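Long-range contact in GIL01 gp7 (Bacillus phage pGIL01, PDB 6N7O), which probably binds the LexA repressor of its bacterial host and modulates its activity, as a small dimeric phage protein built around a helical hairpin: residues M3-E13 and Y26-E37. Sequence-based numbering, arbitrary orientation.
Sequences MRDKLLDFIIE and YVIDRLMQVTKE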
ATOM      1  N   MET A   3     -11.216  -6.538   1.590  1.00 30.46           N
ATOM      2  CA  MET A   3     -10.170  -5.580   1.234  1.00 26.46           C
ATOM      3  C   MET A   3      -9.326  -5.206   2.450  1.00 28.32           C
ATOM      4  O   MET A   3      -8.094  -5.107   2.354  1.00 21.52           O
ATOM      5  CB  MET A   3     -10.769  -4.326   0.610  1.00 30.26           C
ATOM      6  CG  MET A   3      -9.696  -3.337   0.218  1.00 21.66           C
ATOM      7  SD  MET A   3     -10.333  -1.950  -0.730  1.00 29.28           S
ATOM      8  CE  MET A   3     -11.014  -2.878  -2.110  1.00 30.62           C
ATOM      9  N   ARG A   4      -9.966  -4.983   3.602  1.00 21.99           N
ATOM     10  CA  ARG A   4      -9.206  -4.642   4.801  1.00 19.70           C
ATOM     11  C   ARG A   4      -8.278  -5.778   5.209  1.00 20.82           C
ATOM     12  O   ARG A   4      -7.137  -5.544   5.620  1.00 22.84           O
ATOM     13  CB  ARG A   4     -10.150  -4.291   5.943  1.00 24.12           C
ATOM     14  CG  ARG A   4      -9.428  -3.808   7.191  1.00 31.45           C
ATOM     15  CD  ARG A   4     -10.387  -3.236   8.227  1.00 31.15           C
ATOM     16  NE  ARG A   4      -9.657  -2.673   9.356  1.00 29.86           N
ATOM     17  CZ  ARG A   4      -9.245  -3.388  10.398  1.00 26.97           C
ATOM     18  NH1 ARG A   4      -9.510  -4.686  10.453  1.00 33.46           N
ATOM     19  NH2 ARG A   4      -8.578  -2.807  11.385  1.00 28.67           N
ATOM     20  N   ASP A   5      -8.749  -7.023   5.104  1.00 23.91           N
ATOM     21  CA  ASP A   5      -7.881  -8.146   5.431  1.00 23.26           C
ATOM     22  C   ASP A   5      -6.707  -8.226   4.463  1.00 20.84           C
ATOM     23  O   ASP A   5      -5.574  -8.501   4.870  1.00 25.41           O
ATOM     24  CB  ASP A   5      -8.679  -9.454   5.431  1.00 31.65           C
ATOM     25  CG  ASP A   5      -9.680  -9.541   6.596  1.00 61.53           C
ATOM     26  OD1 ASP A   5      -9.462  -8.887   7.643  1.00 43.36           O
ATOM     27  OD2 ASP A   5     -10.689 -10.271   6.462  1.00 57.17           O
ATOM     28  N   LYS A   6      -6.955  -7.962   3.176  1.00 18.01           N
ATOM     29  CA  LYS A   6      -5.857  -7.956   2.213  1.00 18.33           C
ATOM     30  C   LYS A   6      -4.881  -6.832   2.510  1.00 23.69           C
ATOM     31  O   LYS A   6      -3.665  -6.995   2.346  1.00 18.75           O
ATOM     32  CB  LYS A   6      -6.391  -7.812   0.787  1.00 20.34           C
ATOM     33  CG  LYS A   6      -7.162  -8.987   0.259  1.00 26.07           C
ATOM     34  CD  LYS A   6      -7.680  -8.661  -1.130  1.00 25.42           C
ATOM     35  CE  LYS A   6      -8.384  -9.833  -1.759  1.00 35.91           C
ATOM     36  NZ  LYS A   6      -8.716  -9.524  -3.176  1.00 36.53           N
ATOM     37  N   LEU A   7      -5.392  -5.674   2.928  1.00 17.27           N
ATOM     38  CA  LEU A   7      -4.498  -4.579   3.279  1.00 17.53           C
ATOM     39  C   LEU A   7      -3.628  -4.956   4.468  1.00 18.23           C
ATOM     40  O   LEU A   7      -2.410  -4.761   4.443  1.00 17.00           O
ATOM     41  CB  LEU A   7      -5.307  -3.312   3.568  1.00 16.42           C
ATOM     42  CG  LEU A   7      -4.486  -2.090   3.999  1.00 16.97           C
ATOM     43  CD1 LEU A   7      -3.466  -1.707   2.909  1.00 21.32           C
ATOM     44  CD2 LEU A   7      -5.406  -0.903   4.308  1.00 21.49           C
ATOM     45  N   LEU A   8      -4.234  -5.509   5.522  1.00 18.96           N
ATOM     46  CA  LEU A   8      -3.449  -5.927   6.678  1.00 18.05           C
ATOM     47  C   LEU A   8      -2.410  -6.982   6.297  1.00 19.98           C
ATOM     48  O   LEU A   8      -1.278  -6.946   6.792  1.00 16.96           O
ATOM     49  CB  LEU A   8      -4.377  -6.436   7.777  1.00 18.04           C
ATOM     50  CG  LEU A   8      -5.031  -5.296   8.572  1.00 21.96           C
ATOM     51  CD1 LEU A   8      -6.102  -5.787   9.530  1.00 21.15           C
ATOM     52  CD2 LEU A   8      -3.975  -4.478   9.329  1.00 22.75           C
ATOM     53  N   ASP A   9      -2.763  -7.914   5.406  1.00 19.84           N
ATOM     54  CA  ASP A   9      -1.771  -8.905   4.991  1.00 23.62           C
ATOM     55  C   ASP A   9      -0.619  -8.270   4.216  1.00 16.10           C
ATOM     56  O   ASP A   9       0.527  -8.729   4.330  1.00 16.95           O
ATOM     57  CB  ASP A   9      -2.429 -10.026   4.175  1.00 20.59           C
ATOM     58  CG  ASP A   9      -3.155 -11.041   5.060  1.00 26.79           C
ATOM     59  OD1 ASP A   9      -2.938 -11.034   6.289  1.00 25.72           O
ATOM     60  OD2 ASP A   9      -3.945 -11.852   4.535  1.00 33.95           O
ATOM     61  N   PHE A  10      -0.883  -7.208   3.436  1.00 14.97           N
ATOM     62  CA  PHE A  10       0.216  -6.506   2.782  1.00 17.52           C
ATOM     63  C   PHE A  10       1.083  -5.798   3.809  1.00 19.46           C
ATOM     64  O   PHE A  10       2.315  -5.836   3.716  1.00 16.56           O
ATOM     65  CB  PHE A  10      -0.324  -5.513   1.744  1.00 17.17           C
ATOM     66  CG  PHE A  10       0.748  -4.758   0.997  1.00 17.22           C
ATOM     67  CD1 PHE A  10       1.905  -5.396   0.563  1.00 17.25           C
ATOM     68  CD2 PHE A  10       0.586  -3.411   0.701  1.00 14.39           C
ATOM     69  CE1 PHE A  10       2.876  -4.700  -0.148  1.00 15.05           C
ATOM     70  CE2 PHE A  10       1.549  -2.712  -0.014  1.00 17.99           C
ATOM     71  CZ  PHE A  10       2.704  -3.348  -0.431  1.00 18.78           C
ATOM     72  N   ILE A  11       0.464  -5.179   4.819  1.00 13.67           N
ATOM     73  CA  ILE A  11       1.241  -4.567   5.894  1.00 13.86           C
ATOM     74  C   ILE A  11       2.134  -5.603   6.569  1.00 14.62           C
ATOM     75  O   ILE A  11       3.300  -5.326   6.895  1.00 18.60           O
ATOM     76  CB  ILE A  11       0.303  -3.881   6.902  1.00 17.72           C
ATOM     77  CG1 ILE A  11      -0.358  -2.665   6.258  1.00 17.48           C
ATOM     78  CG2 ILE A  11       1.056  -3.456   8.150  1.00 19.67           C
ATOM     79  CD1 ILE A  11      -1.539  -2.114   7.061  1.00 16.71           C
ATOM     80  N   ILE A  12       1.608  -6.806   6.801  1.00 16.39           N
ATOM     81  CA  ILE A  12       2.417  -7.866   7.405  1.00 14.39           C
ATOM     82  C   ILE A  12       3.564  -8.248   6.474  1.00 14.96           C
ATOM     83  O   ILE A  12       4.706  -8.435   6.920  1.00 16.66           O
ATOM     84  CB  ILE A  12       1.539  -9.082   7.751  1.00 16.62           C
ATOM     85  CG1 ILE A  12       0.525  -8.708   8.828  1.00 18.95           C
ATOM     86  CG2 ILE A  12       2.399 -10.267   8.238  1.00 16.93           C
ATOM     87  CD1 ILE A  12      -0.557  -9.719   8.989  1.00 19.88           C
ATOM     88  N   GLU A  13       3.277  -8.377   5.172  1.00 18.29           N
ATOM     89  CA  GLU A  13       4.329  -8.691   4.208  1.00 13.90           C
ATOM     90  C   GLU A  13       5.467  -7.677   4.266  1.00 18.80           C
ATOM     91  O   GLU A  13       6.640  -8.054   4.184  1.00 17.75           O
ATOM     92  CB  GLU A  13       3.750  -8.768   2.789  1.00 16.02           C
ATOM     93  CG  GLU A  13       4.792  -9.127   1.745  1.00 17.15           C
ATOM     94  CD  GLU A  13       4.284  -8.988   0.305  1.00 22.27           C
ATOM     95  OE1 GLU A  13       5.101  -9.161  -0.610  1.00 25.43           O
ATOM     96  OE2 GLU A  13       3.077  -8.712   0.093  1.00 18.77           O
ATOM     97  N   TYR A  26       6.634  -2.030  -6.928  1.00 19.08           N
ATOM     98  CA  TYR A  26       6.072  -3.180  -6.225  1.00 18.12           C
ATOM     99  C   TYR A  26       4.947  -2.763  -5.284  1.00 17.65           C
ATOM    100  O   TYR A  26       3.903  -3.423  -5.230  1.00 18.53           O
ATOM    101  CB  TYR A  26       7.149  -3.926  -5.438  1.00 19.68           C
ATOM    102  CG  TYR A  26       6.593  -5.174  -4.785  1.00 21.66           C
ATOM    103  CD1 TYR A  26       6.174  -6.242  -5.560  1.00 23.54           C
ATOM    104  CD2 TYR A  26       6.464  -5.273  -3.407  1.00 25.97           C
ATOM    105  CE1 TYR A  26       5.652  -7.389  -4.986  1.00 24.29           C
ATOM    106  CE2 TYR A  26       5.944  -6.419  -2.816  1.00 21.01           C
ATOM    107  CZ  TYR A  26       5.541  -7.478  -3.614  1.00 29.35           C
ATOM    108  OH  TYR A  26       5.027  -8.633  -3.057  1.00 29.05           O
ATOM    109  N   VAL A  27       5.158  -1.696  -4.503  1.00 14.50           N
ATOM    110  CA  VAL A  27       4.105  -1.219  -3.602  1.00 13.47           C
ATOM    111  C   VAL A  27       2.850  -0.884  -4.398  1.00 17.16           C
ATOM    112  O   VAL A  27       1.734  -1.255  -4.023  1.00 17.47           O
ATOM    113  CB  VAL A  27       4.588  -0.005  -2.783  1.00 15.85           C
ATOM    114  CG1 VAL A  27       3.452   0.627  -1.994  1.00 15.68           C
ATOM    115  CG2 VAL A  27       5.723  -0.413  -1.831  1.00 16.53           C
ATOM    116  N   ILE A  28       3.020  -0.182  -5.515  1.00 15.48           N
ATOM    117  CA  ILE A  28       1.868   0.179  -6.338  1.00 16.17           C
ATOM    118  C   ILE A  28       1.170  -1.072  -6.858  1.00 21.46           C
ATOM    119  O   ILE A  28      -0.059  -1.185  -6.797  1.00 19.58           O
ATOM    120  CB  ILE A  28       2.316   1.091  -7.488  1.00 16.55           C
ATOM    121  CG1 ILE A  28       2.696   2.474  -6.941  1.00 17.41           C
ATOM    122  CG2 ILE A  28       1.236   1.153  -8.579  1.00 15.22           C
ATOM    123  CD1 ILE A  28       3.345   3.377  -7.980  1.00 20.73           C
ATOM    124  N   ASP A  29       1.944  -2.028  -7.385  1.00 16.60           N
ATOM    125  CA  ASP A  29       1.351  -3.271  -7.875  1.00 17.83           C
ATOM    126  C   ASP A  29       0.528  -3.947  -6.785  1.00 19.14           C
ATOM    127  O   ASP A  29      -0.594  -4.394  -7.031  1.00 17.79           O
ATOM    128  CB  ASP A  29       2.429  -4.231  -8.377  1.00 17.04           C
ATOM    129  CG  ASP A  29       2.972  -3.856  -9.750  1.00 44.00           C
ATOM    130  OD1 ASP A  29       2.419  -2.949 -10.407  1.00 33.74           O
ATOM    131  OD2 ASP A  29       3.963  -4.487 -10.179  1.00 34.80           O
ATOM    132  N   ARG A  30       1.074  -4.028  -5.569  1.00 18.20           N
ATOM    133  CA  ARG A  30       0.371  -4.741  -4.500  1.00 19.23           C
ATOM    134  C   ARG A  30      -0.903  -4.011  -4.085  1.00 16.33           C
ATOM    135  O   ARG A  30      -1.934  -4.649  -3.814  1.00 19.44           O
ATOM    136  CB  ARG A  30       1.286  -4.934  -3.294  1.00 18.41           C
ATOM    137  CG  ARG A  30       2.448  -5.869  -3.568  1.00 20.33           C
ATOM    138  CD  ARG A  30       2.027  -7.335  -3.572  1.00 18.13           C
ATOM    139  NE  ARG A  30       1.690  -7.804  -2.225  1.00 18.85           N
ATOM    140  CZ  ARG A  30       0.454  -8.102  -1.833  1.00 21.40           C
ATOM    141  NH1 ARG A  30      -0.552  -7.977  -2.685  1.00 24.34           N
ATOM    142  NH2 ARG A  30       0.219  -8.525  -0.595  1.00 21.43           N
ATOM    143  N   LEU A  31      -0.848  -2.679  -3.998  1.00 17.50           N
ATOM    144  CA  LEU A  31      -2.031  -1.923  -3.605  1.00 18.05           C
ATOM    145  C   LEU A  31      -3.112  -2.010  -4.678  1.00 21.74           C
ATOM    146  O   LEU A  31      -4.306  -2.036  -4.363  1.00 17.00           O
ATOM    147  CB  LEU A  31      -1.661  -0.468  -3.322  1.00 17.14           C
ATOM    148  CG  LEU A  31      -0.773  -0.242  -2.093  1.00 19.16           C
ATOM    149  CD1 LEU A  31      -0.372   1.203  -1.970  1.00 21.45           C
ATOM    150  CD2 LEU A  31      -1.515  -0.699  -0.836  1.00 19.96           C
ATOM    151  N   MET A  32      -2.724  -2.062  -5.952  0.63 23.59           N
ATOM    152  CA  MET A  32      -3.730  -2.276  -6.982  0.63 23.03           C
ATOM    153  C   MET A  32      -4.358  -3.654  -6.859  0.63 24.09           C
ATOM    154  O   MET A  32      -5.548  -3.819  -7.148  0.63 24.80           O
ATOM    155  CB  MET A  32      -3.116  -2.075  -8.363  0.63 23.02           C
ATOM    156  CG  MET A  32      -2.756  -0.628  -8.613  0.63 19.49           C
ATOM    157  SD  MET A  32      -2.224  -0.350 -10.300  0.63 26.38           S
ATOM    158  CE  MET A  32      -3.668  -0.929 -11.187  0.63 31.07           C
ATOM    159  N   GLN A  33      -3.589  -4.647  -6.404  1.00 20.67           N
ATOM    160  CA  GLN A  33      -4.184  -5.943  -6.109  1.00 17.42           C
ATOM    161  C   GLN A  33      -5.130  -5.854  -4.921  1.00 21.19           C
ATOM    162  O   GLN A  33      -6.210  -6.453  -4.933  1.00 26.78           O
ATOM    163  CB  GLN A  33      -3.099  -6.975  -5.840  1.00 27.19           C
ATOM    164  CG  GLN A  33      -2.228  -7.286  -7.045  1.00 26.57           C
ATOM    165  CD  GLN A  33      -1.144  -8.309  -6.728  1.00 37.82           C
ATOM    166  OE1 GLN A  33      -0.494  -8.247  -5.683  1.00 30.72           O
ATOM    167  NE2 GLN A  33      -0.958  -9.267  -7.625  1.00 39.92           N
ATOM    168  N   VAL A  34      -4.742  -5.106  -3.887  1.00 21.83           N
ATOM    169  CA  VAL A  34      -5.578  -5.001  -2.693  1.00 22.80           C
ATOM    170  C   VAL A  34      -6.915  -4.354  -3.025  1.00 24.59           C
ATOM    171  O   VAL A  34      -7.971  -4.772  -2.522  1.00 26.19           O
ATOM    172  CB  VAL A  34      -4.829  -4.220  -1.601  1.00 17.62           C
ATOM    173  CG1 VAL A  34      -5.780  -3.860  -0.465  1.00 20.38           C
ATOM    174  CG2 VAL A  34      -3.642  -5.030  -1.097  1.00 22.40           C
ATOM    175  N   THR A  35      -6.901  -3.344  -3.890  1.00 22.49           N
ATOM    176  CA  THR A  35      -8.106  -2.586  -4.203  1.00 19.64           C
ATOM    177  C   THR A  35      -8.918  -3.185  -5.344  1.00 22.77           C
ATOM    178  O   THR A  35      -9.973  -2.636  -5.669  1.00 25.99           O
ATOM    179  CB  THR A  35      -7.758  -1.143  -4.556  1.00 23.87           C
ATOM    180  OG1 THR A  35      -6.821  -1.126  -5.643  1.00 27.02           O
ATOM    181  CG2 THR A  35      -7.165  -0.431  -3.351  1.00 24.78           C
ATOM    182  N   LYS A  36      -8.458  -4.276  -5.954  1.00 20.98           N
ATOM    183  CA  LYS A  36      -9.118  -4.821  -7.137  1.00 27.47           C
ATOM    184  C   LYS A  36     -10.488  -5.375  -6.772  1.00 38.62           C
ATOM    185  O   LYS A  36     -10.640  -6.063  -5.757  1.00 31.53           O
ATOM    186  CB  LYS A  36      -8.252  -5.910  -7.771  1.00 39.21           C
ATOM    187  CG  LYS A  36      -8.833  -6.522  -9.052  1.00 38.04           C
ATOM    188  CD  LYS A  36      -8.837  -5.524 -10.200  1.00 45.94           C
ATOM    189  CE  LYS A  36      -9.501  -6.114 -11.442  1.00 56.56           C
ATOM    190  NZ  LYS A  36      -9.522  -5.142 -12.567  1.00 62.46           N
ATOM    191  N   GLU A  37     -11.485  -5.066  -7.599  1.00 33.15           N
ATOM    192  CA  GLU A  37     -12.858  -5.526  -7.462  1.00 47.33           C
ATOM    193  C   GLU A  37     -13.291  -6.219  -8.753  1.00 51.96           C
ATOM    194  O   GLU A  37     -12.544  -6.282  -9.733  1.00 44.48           O
ATOM    195  CB  GLU A  37     -13.790  -4.359  -7.131  1.00 58.45           C
ATOM    196  CG  GLU A  37     -13.273  -3.455  -6.019  1.00 64.09           C
ATOM    197  CD  GLU A  37     -14.113  -2.203  -5.842  1.00 71.66           C
ATOM    198  OE1 GLU A  37     -14.554  -1.938  -4.700  1.00 53.83           O
ATOM    199  OE2 GLU A  37     -14.336  -1.491  -6.848  1.00 54.42           O
TER
HETATM  200  O   HOH W   1      -2.346  -8.610   0.587  1.00 26.29           O
HETATM  201  O   HOH W   2      -9.803  -6.855  -3.218  1.00 32.72           O
HETATM  202  O   HOH W   3      -6.811  -9.395  -4.969  1.00 36.44           O
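Glu-13 OE2 is gripped by two nitrogens of one guanidinium: Arg-30 NE lies 2.8 Å from it and Arg-30 NH2 2.9 Å. This side-on salt bridge ties together the two arms of an antiparallel helical hairpin, whose axes run 157° apart. OE2 lies in the guanidinium plane, and the carboxylate is tilted from it by only 26°; NE uses the syn lone pair of OE2, while NH2 meets it nearly along the C-O axis. The other oxygen, Glu-13 OE1, accepts a short 2.5 Å hydrogen bond from Tyr-26 OH at the edge of the phenol, whose ring stands nearly perpendicular to the carboxylate. An extended glutamate just spans the gap, whereas Arg-30 bends at chi2 and chi3, turning its guanidinium toward Glu-13. Arg-30 CB already sits over a face of the Phe-10 ring, a CH-pi contact 3.7 Å from the centroid, with CG beside it. Gln-33 OE1 takes a hydrogen bond from Arg-30 NH1, helping to fix the guanidinium's rotation, and a water links NH2 to Lys-6 O.

Beside this polar cluster the helices interlock by knobs into holes: Phe-10, flat and broad, fits among Val-27, Arg-30, Leu-31 and Val-34, while compact Val-34 enters the hole of Met-3, Lys-6, Leu-7 and Phe-10, where the backbones come close. Leu-31 of the second subunit packs on Phe-10 and Ile-11, so the hairpin core continues into the dimer. At the far end, flexible Met-3 bends at chi3 (-59°), placing CE 3.6 Å from Thr-35 CA, and Lys-6 NZ reaches Val-34 O and Lys-36 O through a single water.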